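Local coordinates for ribosomal RNA small subunit methyltransferase E (Legionella pneumophila, PDB 5O95), which probably methylates N3 of a specific uridine in 16S rRNA of the assembled small ribosomal subunit, using S-adenosyl-L-methionine as methyl donor, at residues V75-P80 with G146-P151; T6-Q11 with T44-D49; L81-A86 with L105-I110; E96-K101 with T229-A234. All coordinates share one frame; numbering follows the deposited sequence.

Contact 1 (V75-P80 with G146-P151); sequences VNRESP and GRNQIP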
loop_
_atom_site.group_PDB
_atom_site.type_symbol
_atom_site.label_atom_id
_atom_site.label_comp_id
_atom_site.label_asym_id
_atom_site.label_seq_id
_atom_site.Cartn_x
_atom_site.Cartn_y
_atom_site.Cartn_z
ATOM N N VAL B 75 -10.175 -10.624 -22.811
ATOM C CA VAL B 75 -9.171 -9.721 -22.249
ATOM C C VAL B 75 -8.705 -10.288 -20.907
ATOM O O VAL B 75 -9.512 -10.477 -19.986
ATOM C CB VAL B 75 -9.695 -8.285 -22.048
ATOM C CG1 VAL B 75 -8.577 -7.373 -21.503
ATOM C CG2 VAL B 75 -10.286 -7.705 -23.311
ATOM N N ASN B 76 -7.409 -10.557 -20.792
ATOM C CA ASN B 76 -6.869 -11.186 -19.591
ATOM C C ASN B 76 -5.802 -10.263 -19.017
ATOM O O ASN B 76 -4.821 -9.954 -19.696
ATOM C CB ASN B 76 -6.265 -12.543 -19.962
ATOM C CG ASN B 76 -5.839 -13.352 -18.749
ATOM O OD1 ASN B 76 -5.082 -12.873 -17.898
ATOM N ND2 ASN B 76 -6.351 -14.577 -18.645
ATOM N N ARG B 77 -5.989 -9.852 -17.760
ATOM C CA ARG B 77 -5.003 -9.024 -17.067
ATOM C C ARG B 77 -4.460 -9.729 -15.839
ATOM O O ARG B 77 -4.042 -9.071 -14.875
ATOM C CB ARG B 77 -5.577 -7.660 -16.698
ATOM C CG ARG B 77 -5.924 -6.827 -17.905
ATOM C CD ARG B 77 -6.388 -5.413 -17.528
ATOM N NE ARG B 77 -6.627 -4.671 -18.766
ATOM C CZ ARG B 77 -7.835 -4.547 -19.321
ATOM N NH1 ARG B 77 -8.913 -5.055 -18.725
ATOM N NH2 ARG B 77 -7.950 -3.892 -20.480
ATOM N N GLU B 78 -4.413 -11.061 -15.880
ATOM C CA GLU B 78 -3.892 -11.861 -14.781
ATOM C C GLU B 78 -2.376 -12.015 -14.884
ATOM O O GLU B 78 -1.796 -12.059 -15.976
ATOM C CB GLU B 78 -4.538 -13.248 -14.781
ATOM C CG GLU B 78 -6.060 -13.200 -14.599
ATOM C CD GLU B 78 -6.471 -12.480 -13.321
ATOM O OE1 GLU B 78 -6.111 -12.981 -12.225
ATOM O OE2 GLU B 78 -7.148 -11.423 -13.400
ATOM N N SER B 79 -1.718 -12.104 -13.698
ATOM C CA SER B 79 -0.288 -12.321 -13.684
ATOM C C SER B 79 0.008 -13.801 -13.903
ATOM O O SER B 79 -0.734 -14.663 -13.413
ATOM C CB SER B 79 0.284 -11.917 -12.328
ATOM O OG SER B 79 1.642 -12.311 -12.254
ATOM N N PRO B 80 1.075 -14.114 -14.635
ATOM C CA PRO B 80 1.505 -15.518 -14.763
ATOM C C PRO B 80 2.035 -16.109 -13.472
ATOM O O PRO B 80 2.151 -17.336 -13.375
ATOM C CB PRO B 80 2.606 -15.449 -15.832
ATOM C CG PRO B 80 3.137 -14.062 -15.715
ATOM C CD PRO B 80 1.964 -13.195 -15.376
ATOM N N GLY B 146 -9.214 -3.495 -13.602
ATOM C CA GLY B 146 -9.226 -4.092 -14.926
ATOM C C GLY B 146 -9.092 -5.600 -14.964
ATOM O O GLY B 146 -9.141 -6.176 -16.053
ATOM N N ARG B 147 -8.948 -6.272 -13.818
ATOM C CA ARG B 147 -8.926 -7.730 -13.831
ATOM C C ARG B 147 -10.301 -8.235 -14.204
ATOM O O ARG B 147 -11.309 -7.768 -13.665
ATOM C CB ARG B 147 -8.624 -8.270 -12.431
ATOM C CG ARG B 147 -7.164 -8.138 -12.113
ATOM C CD ARG B 147 -6.920 -8.639 -10.700
ATOM N NE ARG B 147 -6.891 -10.100 -10.690
ATOM C CZ ARG B 147 -6.538 -10.840 -9.649
ATOM N NH1 ARG B 147 -6.143 -10.241 -8.521
ATOM N NH2 ARG B 147 -6.530 -12.168 -9.740
ATOM N N ASN B 148 -10.322 -9.220 -15.097
ATOM C CA ASN B 148 -11.570 -9.822 -15.553
ATOM C C ASN B 148 -11.775 -11.218 -15.002
ATOM O O ASN B 148 -12.678 -11.947 -15.454
ATOM C CB ASN B 148 -11.638 -9.800 -17.077
ATOM C CG ASN B 148 -11.638 -8.396 -17.616
ATOM O OD1 ASN B 148 -12.315 -7.542 -17.083
ATOM N ND2 ASN B 148 -10.880 -8.154 -18.681
ATOM N N GLN B 149 -11.015 -11.556 -13.968
ATOM C CA GLN B 149 -11.111 -12.797 -13.236
ATOM C C GLN B 149 -11.011 -12.382 -11.785
ATOM O O GLN B 149 -10.205 -11.507 -11.457
ATOM C CB GLN B 149 -9.936 -13.701 -13.597
ATOM C CG GLN B 149 -9.932 -15.058 -12.947
ATOM C CD GLN B 149 -8.846 -15.973 -13.506
ATOM O OE1 GLN B 149 -8.429 -15.857 -14.667
ATOM N NE2 GLN B 149 -8.384 -16.900 -12.675
ATOM N N ILE B 150 -11.845 -12.979 -10.935
ATOM C CA ILE B 150 -11.899 -12.640 -9.517
ATOM C C ILE B 150 -10.944 -13.550 -8.754
ATOM O O ILE B 150 -10.984 -14.765 -8.947
ATOM C CB ILE B 150 -13.321 -12.847 -8.966
ATOM C CG1 ILE B 150 -14.370 -12.218 -9.893
ATOM C CG2 ILE B 150 -13.398 -12.329 -7.509
ATOM C CD1 ILE B 150 -14.221 -10.731 -10.082
ATOM N N PRO B 151 -10.072 -13.007 -7.882
ATOM C CA PRO B 151 -9.225 -13.869 -7.049
ATOM C C PRO B 151 -10.087 -14.824 -6.245
ATOM O O PRO B 151 -11.212 -14.502 -5.870
ATOM C CB PRO B 151 -8.512 -12.885 -6.098
ATOM C CG PRO B 151 -8.794 -11.520 -6.569
ATOM C CD PRO B 151 -9.851 -11.574 -7.674
HETATM O O HOH W 1 -6.225 -16.560 -16.226
HETATM O O HOH W 2 -8.050 -10.773 -15.945
#
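Glu78 and Arg147 meet in a side-on salt bridge between two loops, one entering the SPOUT domain from the PUA side, the other leaving helix 124-145. Arg147 NH2 donates to Glu78 OE1 at 2.6 Å and Arg147 NE to Glu78 OE2 at 3.0 Å, each oxygen approached on its syn side. The grip depends on two bends: in Glu78 chi2 of -57° turns CD, in Arg147 chi3 of 78° turns NE, and the two chains cross at about a right angle. The Gln149 amide stacks against the carboxylate, its OE1 3.6 Å from Glu78 CG, and is held by Asn50.

Arg77 is extended from CG to NE, and its NH1 reaches Gly146 O at 2.9 Å, in the carbonyl plane on a lone pair. Gly146, at positive phi, leaves no side chain in the path of Arg77 CD. Asn148 ND2 donates almost straight to Val75 O at 3.0 Å, from above the carbonyl plane, while its OD1 accepts from Arg8. Glu52 OE2 takes both Arg77 NH1 and Asn148 ND2. A water joins Arg77 N, Glu78 OE2 and Asn148 N. Both carboxylate oxygens thus answer the Arg147 charge, while Arg77 and Asn148 spend N-H groups on backbone carbonyls and Glu52.

Contact 2 (T6-Q11 with T44-D49); sequences TIRIYQ and TLFNGD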
loop_
_atom_site.group_PDB
_atom_site.type_symbol
_atom_site.label_atom_id
_atom_site.label_comp_id
_atom_site.label_asym_id
_atom_site.label_seq_id
_atom_site.Cartn_x
_atom_site.Cartn_y
_atom_site.Cartn_z
ATOM N N THR B 6 -14.197 3.996 -19.100
ATOM C CA THR B 6 -15.495 3.340 -19.093
ATOM C C THR B 6 -15.702 2.609 -17.770
ATOM O O THR B 6 -14.817 1.895 -17.294
ATOM C CB THR B 6 -15.620 2.374 -20.280
ATOM O OG1 THR B 6 -15.372 3.078 -21.505
ATOM C CG2 THR B 6 -17.031 1.775 -20.355
ATOM N N ILE B 7 -16.888 2.791 -17.192
ATOM C CA ILE B 7 -17.273 2.086 -15.979
ATOM C C ILE B 7 -17.312 0.583 -16.232
ATOM O O ILE B 7 -17.920 0.113 -17.207
ATOM C CB ILE B 7 -18.636 2.621 -15.514
ATOM C CG1 ILE B 7 -18.508 4.076 -15.046
ATOM C CG2 ILE B 7 -19.229 1.735 -14.434
ATOM C CD1 ILE B 7 -17.640 4.245 -13.827
ATOM N N ARG B 8 -16.680 -0.187 -15.342
ATOM C CA ARG B 8 -16.654 -1.641 -15.398
ATOM C C ARG B 8 -17.534 -2.229 -14.303
ATOM O O ARG B 8 -17.513 -1.754 -13.162
ATOM C CB ARG B 8 -15.235 -2.175 -15.196
ATOM C CG ARG B 8 -14.334 -1.954 -16.395
ATOM C CD ARG B 8 -12.867 -2.058 -15.984
ATOM N NE ARG B 8 -12.596 -3.283 -15.241
ATOM C CZ ARG B 8 -12.497 -4.495 -15.785
ATOM N NH1 ARG B 8 -12.640 -4.675 -17.122
ATOM N NH2 ARG B 8 -12.275 -5.538 -15.018
ATOM N N ILE B 9 -18.287 -3.277 -14.646
ATOM C CA ILE B 9 -19.252 -3.899 -13.740
ATOM C C ILE B 9 -19.136 -5.410 -13.897
ATOM O O ILE B 9 -19.247 -5.930 -15.012
ATOM C CB ILE B 9 -20.704 -3.461 -14.058
ATOM C CG1 ILE B 9 -20.881 -1.939 -13.944
ATOM C CG2 ILE B 9 -21.713 -4.200 -13.178
ATOM C CD1 ILE B 9 -20.727 -1.418 -12.490
ATOM N N TYR B 10 -18.941 -6.121 -12.794
ATOM C CA TYR B 10 -18.875 -7.571 -12.842
ATOM C C TYR B 10 -20.287 -8.138 -12.928
ATOM O O TYR B 10 -21.139 -7.835 -12.082
ATOM C CB TYR B 10 -18.254 -8.070 -11.534
ATOM C CG TYR B 10 -18.352 -9.553 -11.317
ATOM C CD1 TYR B 10 -17.673 -10.459 -12.127
ATOM C CD2 TYR B 10 -19.156 -10.060 -10.297
ATOM C CE1 TYR B 10 -17.758 -11.829 -11.911
ATOM C CE2 TYR B 10 -19.256 -11.432 -10.067
ATOM C CZ TYR B 10 -18.569 -12.311 -10.872
ATOM O OH TYR B 10 -18.669 -13.661 -10.630
ATOM N N GLN B 11 -20.537 -8.970 -13.954
ATOM C CA GLN B 11 -21.772 -9.747 -14.020
ATOM C C GLN B 11 -21.393 -11.151 -14.461
ATOM O O GLN B 11 -20.808 -11.313 -15.546
ATOM C CB GLN B 11 -22.732 -9.166 -15.069
ATOM C CG GLN B 11 -23.413 -7.849 -14.694
ATOM C CD GLN B 11 -24.448 -8.044 -13.612
ATOM O OE1 GLN B 11 -25.633 -8.286 -13.886
ATOM N NE2 GLN B 11 -24.003 -7.962 -12.355
ATOM N N THR B 44 -18.707 -1.481 -19.477
ATOM C CA THR B 44 -17.968 -2.687 -19.816
ATOM C C THR B 44 -18.300 -3.699 -18.741
ATOM O O THR B 44 -17.902 -3.528 -17.587
ATOM C CB THR B 44 -16.465 -2.429 -19.855
ATOM O OG1 THR B 44 -16.149 -1.442 -20.849
ATOM C CG2 THR B 44 -15.712 -3.731 -20.176
ATOM N N LEU B 45 -19.079 -4.719 -19.083
ATOM C CA LEU B 45 -19.294 -5.801 -18.139
ATOM C C LEU B 45 -18.162 -6.802 -18.288
ATOM O O LEU B 45 -17.565 -6.928 -19.350
ATOM C CB LEU B 45 -20.615 -6.515 -18.424
ATOM C CG LEU B 45 -21.765 -5.550 -18.660
ATOM C CD1 LEU B 45 -23.032 -6.335 -19.061
ATOM C CD2 LEU B 45 -22.021 -4.663 -17.442
ATOM N N PHE B 46 -17.844 -7.501 -17.205
ATOM C CA PHE B 46 -16.951 -8.639 -17.321
ATOM C C PHE B 46 -17.483 -9.739 -16.422
ATOM O O PHE B 46 -18.199 -9.478 -15.452
ATOM C CB PHE B 46 -15.495 -8.276 -16.989
ATOM C CG PHE B 46 -15.306 -7.826 -15.565
ATOM C CD1 PHE B 46 -15.628 -6.527 -15.209
ATOM C CD2 PHE B 46 -14.860 -8.716 -14.596
ATOM C CE1 PHE B 46 -15.476 -6.094 -13.884
ATOM C CE2 PHE B 46 -14.702 -8.282 -13.264
ATOM C CZ PHE B 46 -15.033 -6.987 -12.920
ATOM N N ASN B 47 -17.125 -10.980 -16.752
ATOM C CA ASN B 47 -17.843 -12.135 -16.221
ATOM C C ASN B 47 -17.003 -13.023 -15.310
ATOM O O ASN B 47 -17.465 -14.102 -14.906
ATOM C CB ASN B 47 -18.485 -12.953 -17.354
ATOM C CG ASN B 47 -17.469 -13.720 -18.193
ATOM O OD1 ASN B 47 -16.258 -13.480 -18.124
ATOM N ND2 ASN B 47 -17.979 -14.619 -19.050
ATOM N N GLY B 48 -15.809 -12.570 -14.917
ATOM C CA GLY B 48 -14.922 -13.395 -14.129
ATOM C C GLY B 48 -14.200 -14.470 -14.899
ATOM O O GLY B 48 -13.436 -15.226 -14.303
ATOM N N ASP B 49 -14.419 -14.573 -16.209
ATOM C CA ASP B 49 -13.743 -15.552 -17.037
ATOM C C ASP B 49 -13.022 -14.858 -18.192
ATOM O O ASP B 49 -12.899 -15.403 -19.290
ATOM C CB ASP B 49 -14.735 -16.602 -17.543
ATOM C CG ASP B 49 -14.056 -17.845 -18.094
ATOM O OD1 ASP B 49 -12.951 -18.212 -17.626
ATOM O OD2 ASP B 49 -14.642 -18.457 -19.010
#
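Arg8 lays its guanidinium flat on the ring of Phe46, the planes only 10° apart and Arg8 NH2 3.4 Å from Phe46 CE1. The pair sits on one face of a two-strand parallel pairing at the edge of the mixed sheet of the N-terminal PUA-like domain, where strand 8-10 is outermost and runs beside strand 42-46. The cation-pi contact is off-centre, over the CD1-CE1 side of the ring. Phe46 has chi1 of 63°, which puts CG between its backbone N and carbonyl carbon; the ring lies between Arg8 NH2 and Tyr10. Arg8 bends at chi3, and its guanidinium also donates to Glu143 O, Cys142 O and Asn148 OD1, so backbone and side-chain acceptors from the methyltransferase half help fix the plane that rests on the ring.

The opposite face of Phe46 is met by Tyr10, whose CB lies 3.7 Å from Phe46 CZ in an off-centre CH-pi contact; the two aromatic planes are oblique, at 51°. On the other side of the sheet Ile9 CB packs on Leu45 CD2 at 3.8 Å, and Ile9 also touches helix 25-34.

Between the strands the backbone bonds alternate as in a parallel pair. Thr44 N donates to Ile7 O at 2.9 Å and Ile9 N to Thr44 O; Phe46 N then donates to Ile9 O, and Gln11 N to Phe46 O at 2.8 Å. Past the strands, Asn47 OD1 accepts from Asp49 N in an Asx turn, and Gly48 N lies at the edge of the Tyr10 ring, 3.7 Å from Tyr10 CE1.

Contact 3 (L81-A86 with L105-I110); sequences LKIHLA and LGVACI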
loop_
_atom_site.group_PDB
_atom_site.type_symbol
_atom_site.label_atom_id
_atom_site.label_comp_id
_atom_site.label_asym_id
_atom_site.label_seq_id
_atom_site.Cartn_x
_atom_site.Cartn_y
_atom_site.Cartn_z
ATOM N N LEU B 81 2.410 -15.286 -12.496
ATOM C CA LEU B 81 2.795 -15.790 -11.190
ATOM C C LEU B 81 1.548 -15.788 -10.314
ATOM O O LEU B 81 0.955 -14.727 -10.093
ATOM C CB LEU B 81 3.870 -14.878 -10.586
ATOM C CG LEU B 81 4.267 -15.166 -9.144
ATOM C CD1 LEU B 81 5.088 -16.457 -9.071
ATOM C CD2 LEU B 81 5.087 -14.000 -8.544
ATOM N N LYS B 82 1.118 -16.971 -9.859
ATOM C CA LYS B 82 -0.089 -17.091 -9.041
ATOM C C LYS B 82 0.305 -17.072 -7.574
ATOM O O LYS B 82 0.885 -18.038 -7.069
ATOM C CB LYS B 82 -0.816 -18.395 -9.360
ATOM C CG LYS B 82 -1.012 -18.656 -10.820
ATOM C CD LYS B 82 -1.725 -17.525 -11.486
ATOM C CE LYS B 82 -1.919 -17.856 -12.969
ATOM N NZ LYS B 82 -2.342 -16.698 -13.805
ATOM N N ILE B 83 0.026 -15.968 -6.898
ATOM C CA ILE B 83 0.378 -15.811 -5.490
ATOM C C ILE B 83 -0.848 -16.161 -4.665
ATOM O O ILE B 83 -1.943 -15.651 -4.927
ATOM C CB ILE B 83 0.820 -14.375 -5.191
ATOM C CG1 ILE B 83 1.961 -13.962 -6.136
ATOM C CG2 ILE B 83 1.220 -14.252 -3.724
ATOM C CD1 ILE B 83 2.379 -12.508 -5.965
ATOM N N HIS B 84 -0.666 -17.034 -3.683
ATOM C CA HIS B 84 -1.684 -17.340 -2.685
ATOM C C HIS B 84 -1.232 -16.676 -1.386
ATOM O O HIS B 84 -0.269 -17.130 -0.757
ATOM C CB HIS B 84 -1.808 -18.846 -2.497
ATOM C CG HIS B 84 -2.890 -19.243 -1.540
ATOM N ND1 HIS B 84 -3.208 -20.557 -1.291
ATOM C CD2 HIS B 84 -3.730 -18.501 -0.780
ATOM C CE1 HIS B 84 -4.200 -20.612 -0.419
ATOM N NE2 HIS B 84 -4.534 -19.377 -0.090
ATOM N N LEU B 85 -1.930 -15.604 -1.005
ATOM C CA LEU B 85 -1.640 -14.829 0.191
ATOM C C LEU B 85 -2.458 -15.379 1.345
ATOM O O LEU B 85 -3.678 -15.503 1.231
ATOM C CB LEU B 85 -2.065 -13.377 -0.031
ATOM C CG LEU B 85 -1.980 -12.538 1.249
ATOM C CD1 LEU B 85 -0.544 -12.455 1.823
ATOM C CD2 LEU B 85 -2.562 -11.140 0.987
ATOM N N ALA B 86 -1.784 -15.682 2.458
ATOM C CA ALA B 86 -2.449 -16.084 3.695
ATOM C C ALA B 86 -2.197 -14.938 4.660
ATOM O O ALA B 86 -1.057 -14.723 5.081
ATOM C CB ALA B 86 -1.877 -17.399 4.225
ATOM N N LEU B 105 -2.992 -5.867 -6.979
ATOM C CA LEU B 105 -1.666 -6.417 -7.227
ATOM C C LEU B 105 -1.711 -7.797 -7.849
ATOM O O LEU B 105 -0.673 -8.457 -7.929
ATOM C CB LEU B 105 -0.821 -6.417 -5.932
ATOM C CG LEU B 105 0.072 -5.203 -5.734
ATOM C CD1 LEU B 105 1.113 -5.141 -6.870
ATOM C CD2 LEU B 105 -0.734 -3.935 -5.741
ATOM N N GLY B 106 -2.889 -8.237 -8.314
ATOM C CA GLY B 106 -2.992 -9.471 -9.066
ATOM C C GLY B 106 -2.963 -10.752 -8.267
ATOM O O GLY B 106 -2.725 -11.813 -8.841
ATOM N N VAL B 107 -3.182 -10.688 -6.952
ATOM C CA VAL B 107 -3.139 -11.908 -6.153
ATOM C C VAL B 107 -4.108 -12.919 -6.764
ATOM O O VAL B 107 -5.170 -12.555 -7.267
ATOM C CB VAL B 107 -3.486 -11.566 -4.694
ATOM C CG1 VAL B 107 -5.010 -11.372 -4.529
ATOM C CG2 VAL B 107 -2.958 -12.625 -3.724
ATOM N N ALA B 108 -3.718 -14.194 -6.737
ATOM C CA ALA B 108 -4.542 -15.249 -7.310
ATOM C C ALA B 108 -5.524 -15.824 -6.300
ATOM O O ALA B 108 -6.639 -16.206 -6.676
ATOM C CB ALA B 108 -3.638 -16.370 -7.834
ATOM N N CYS B 109 -5.142 -15.870 -5.027
ATOM C CA CYS B 109 -5.912 -16.543 -3.987
ATOM C C CYS B 109 -5.597 -15.867 -2.665
ATOM O O CYS B 109 -4.450 -15.496 -2.424
ATOM C CB CYS B 109 -5.472 -18.000 -3.852
ATOM S SG CYS B 109 -6.650 -19.039 -2.957
ATOM N N ILE B 110 -6.609 -15.735 -1.807
ATOM C CA ILE B 110 -6.451 -15.109 -0.495
ATOM C C ILE B 110 -7.097 -16.013 0.542
ATOM O O ILE B 110 -8.272 -16.358 0.399
ATOM C CB ILE B 110 -7.125 -13.724 -0.426
ATOM C CG1 ILE B 110 -6.648 -12.818 -1.550
ATOM C CG2 ILE B 110 -6.819 -13.072 0.937
ATOM C CD1 ILE B 110 -7.589 -11.666 -1.824
HETATM O O HOH W 3 -0.720 -13.578 -8.275
#
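Ile83 O accepts from two successive amides across the contact, Ala108 N at 2.9 Å and Cys109 N at 3.2 Å, where the chain turns into strand 109-114. Two residues on, Leu85 N donates to Cys109 O at 2.9 Å, and from here the parallel pairing is regular. Before it, a water accepts from Ile83 N and donates to Leu81 O and Gly106 O, bridging the two segments. Gly106, with positive phi, is the C-prime residue of the Schellman motif closing helix 94-104.

On one side of the sheet Cys109 CB rests over the face of the His84 imidazole, 3.6 Å from His84 CD2; in one of two conformers the sulfur lies over the same face. The ring nitrogens are bonded outside the pair, ND1 to Glu168 and NE2 to Thr111. On the other side Val107 CG2 packs against Leu85 CB at 3.9 Å and also touches Ile83 O. Lys82 CB meets Ala108 CB at the more exposed end.

The strands and helix 94-104 form a beta-alpha-beta crossover in the parallel sheet, with strand 191-196 beside 82-88 and strand 152-158 beyond 109-114. Helix 227-242 packs on Ile83, while Leu85 faces helix 94-104.

Contact 4 (E96-K101 with T229-A234); sequences EMVMQK and TAAITA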
loop_
_atom_site.group_PDB
_atom_site.type_symbol
_atom_site.label_atom_id
_atom_site.label_comp_id
_atom_site.label_asym_id
_atom_site.label_seq_id
_atom_site.Cartn_x
_atom_site.Cartn_y
_atom_site.Cartn_z
ATOM N N GLU B 96 -9.764 -5.192 5.181
ATOM C CA GLU B 96 -10.493 -4.648 4.034
ATOM C C GLU B 96 -9.532 -3.976 3.066
ATOM O O GLU B 96 -9.675 -4.095 1.845
ATOM C CB GLU B 96 -11.556 -3.669 4.531
ATOM C CG GLU B 96 -12.803 -4.334 5.178
ATOM C CD GLU B 96 -12.584 -5.033 6.524
ATOM O OE1 GLU B 96 -11.566 -4.804 7.212
ATOM O OE2 GLU B 96 -13.480 -5.814 6.920
ATOM N N MET B 97 -8.514 -3.306 3.589
ATOM C CA MET B 97 -7.498 -2.702 2.738
ATOM C C MET B 97 -6.701 -3.771 2.004
ATOM O O MET B 97 -6.457 -3.651 0.791
ATOM C CB MET B 97 -6.590 -1.837 3.623
ATOM C CG MET B 97 -5.896 -0.724 2.898
ATOM S SD MET B 97 -4.150 -0.818 3.243
ATOM C CE MET B 97 -3.783 -2.344 2.413
ATOM N N VAL B 98 -6.323 -4.841 2.707
ATOM C CA VAL B 98 -5.556 -5.920 2.090
ATOM C C VAL B 98 -6.353 -6.585 0.981
ATOM O O VAL B 98 -5.800 -6.925 -0.064
ATOM C CB VAL B 98 -5.107 -6.947 3.142
ATOM C CG1 VAL B 98 -4.493 -8.154 2.483
ATOM C CG2 VAL B 98 -4.100 -6.307 4.104
ATOM N N MET B 99 -7.645 -6.849 1.223
ATOM C CA MET B 99 -8.493 -7.417 0.183
ATOM C C MET B 99 -8.467 -6.554 -1.069
ATOM O O MET B 99 -8.328 -7.068 -2.189
ATOM C CB MET B 99 -9.929 -7.551 0.696
ATOM C CG MET B 99 -10.104 -8.584 1.807
ATOM S SD MET B 99 -9.890 -10.270 1.211
ATOM C CE MET B 99 -9.680 -11.132 2.784
ATOM N N GLN B 100 -8.655 -5.242 -0.917
ATOM C CA GLN B 100 -8.718 -4.372 -2.096
ATOM C C GLN B 100 -7.375 -4.317 -2.818
ATOM O O GLN B 100 -7.297 -4.514 -4.042
ATOM C CB GLN B 100 -9.174 -2.973 -1.681
ATOM C CG GLN B 100 -9.137 -1.971 -2.819
ATOM C CD GLN B 100 -9.542 -0.583 -2.388
ATOM O OE1 GLN B 100 -8.700 0.224 -1.993
ATOM N NE2 GLN B 100 -10.837 -0.290 -2.467
ATOM N N LYS B 101 -6.305 -4.052 -2.082
ATOM C CA LYS B 101 -5.025 -3.831 -2.726
ATOM C C LYS B 101 -4.386 -5.123 -3.226
ATOM O O LYS B 101 -3.623 -5.073 -4.202
ATOM C CB LYS B 101 -4.119 -3.057 -1.765
ATOM C CG LYS B 101 -4.712 -1.639 -1.500
ATOM C CD LYS B 101 -3.752 -0.630 -0.963
ATOM C CE LYS B 101 -4.488 0.701 -0.809
ATOM N NZ LYS B 101 -5.368 0.990 -1.987
ATOM N N THR B 229 0.663 -2.943 5.195
ATOM C CA THR B 229 1.729 -2.507 4.303
ATOM C C THR B 229 2.542 -3.699 3.838
ATOM O O THR B 229 2.915 -3.783 2.662
ATOM C CB THR B 229 2.644 -1.547 5.059
ATOM O OG1 THR B 229 1.870 -0.496 5.629
ATOM C CG2 THR B 229 3.669 -0.933 4.085
ATOM N N ALA B 230 2.844 -4.613 4.754
ATOM C CA ALA B 230 3.653 -5.778 4.442
ATOM C C ALA B 230 3.024 -6.611 3.340
ATOM O O ALA B 230 3.727 -7.087 2.449
ATOM C CB ALA B 230 3.850 -6.641 5.687
ATOM N N ALA B 231 1.716 -6.863 3.429
ATOM C CA ALA B 231 1.039 -7.600 2.369
ATOM C C ALA B 231 1.264 -6.953 1.019
ATOM O O ALA B 231 1.614 -7.628 0.046
ATOM C CB ALA B 231 -0.457 -7.683 2.663
ATOM N N ILE B 232 1.031 -5.648 0.929
ATOM C CA ILE B 232 1.082 -5.028 -0.393
ATOM C C ILE B 232 2.529 -4.875 -0.865
ATOM O O ILE B 232 2.817 -5.007 -2.054
ATOM C CB ILE B 232 0.260 -3.729 -0.417
ATOM C CG1 ILE B 232 -1.159 -3.998 0.117
ATOM C CG2 ILE B 232 0.133 -3.202 -1.856
ATOM C CD1 ILE B 232 -1.811 -5.342 -0.359
ATOM N N THR B 233 3.468 -4.629 0.050
ATOM C CA THR B 233 4.879 -4.600 -0.317
ATOM C C THR B 233 5.363 -5.964 -0.802
ATOM O O THR B 233 6.091 -6.058 -1.803
ATOM C CB THR B 233 5.692 -4.155 0.923
ATOM O OG1 THR B 233 5.315 -2.806 1.252
ATOM C CG2 THR B 233 7.196 -4.247 0.679
ATOM N N ALA B 234 4.972 -7.036 -0.115
ATOM C CA ALA B 234 5.413 -8.365 -0.521
ATOM C C ALA B 234 4.850 -8.727 -1.892
ATOM O O ALA B 234 5.568 -9.243 -2.754
ATOM C CB ALA B 234 4.957 -9.401 0.516
#
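Ile232 meets Lys101 through two torsions of its own: chi1 of -52° sets CG1 anti to the carbonyl carbon, and chi2 of -41° then sets CD1. Ile232 CD1 lies 3.5 Å from Lys101 CB. Ile232 CG1 is only slightly farther from the same carbon. Met97 reaches the isoleucine from another turn: its CG is anti to the backbone N, the chain bends at chi2 and chi3, and Met97 CE comes to 3.9 Å from Ile232 CG1, the two side chains crossing obliquely. Val98 adds a looser contact, presenting both methyls to Ala231 CB, with Val98 CG1 the nearer at 4.1 Å.

The joint is wholly apolar. Lys101 contributes its CB to the packing while its amine is directed to the subunit interface, where NZ is bonded to Thr229 and Glu228 of the second subunit. The charge is therefore held beside the hydrocarbon contact and not within it. Met97 also packs on Met97 of the second subunit.

The two helices run nearly parallel, 14° apart, with local axes 9.6 Å from each other, and they lie side by side over the parallel sheet of the SPOUT domain. The side chain of Val98 is about 6 Å from that of Thr227, a residue of the S-adenosyl-L-methionine site, although none is bound to this chain. On the sheet side Val98 packs on Leu85 of strand 82-88 and Ala231 on Ile196 of strand 191-196, while helix 124-145 flanks helix 94-104 at Met99.

Along the chain contact 2 closes first, inside the PUA-like domain, before contact 1 opens. Contact 3 is nested within the loop closed by contact 1, and contact 4 alternates with both. Contacts 1 and 2 have centres about 11 Å apart and are tied by Arg8 to Asn148, so the loops of contact 1 are bonded to the small domain's sheet. Arg147 to Val107 O links contact 1 to contact 3, also about 11 Å away. Helix 94-104, which carries one side of contact 4, connects the two strands paired in contact 3, again 11 Å away, and Leu85 meets Val98 there. Contacts 1, 3 and 4 all touch the second subunit, whereas contact 2, about 23 Å from contact 4 between centres, does not.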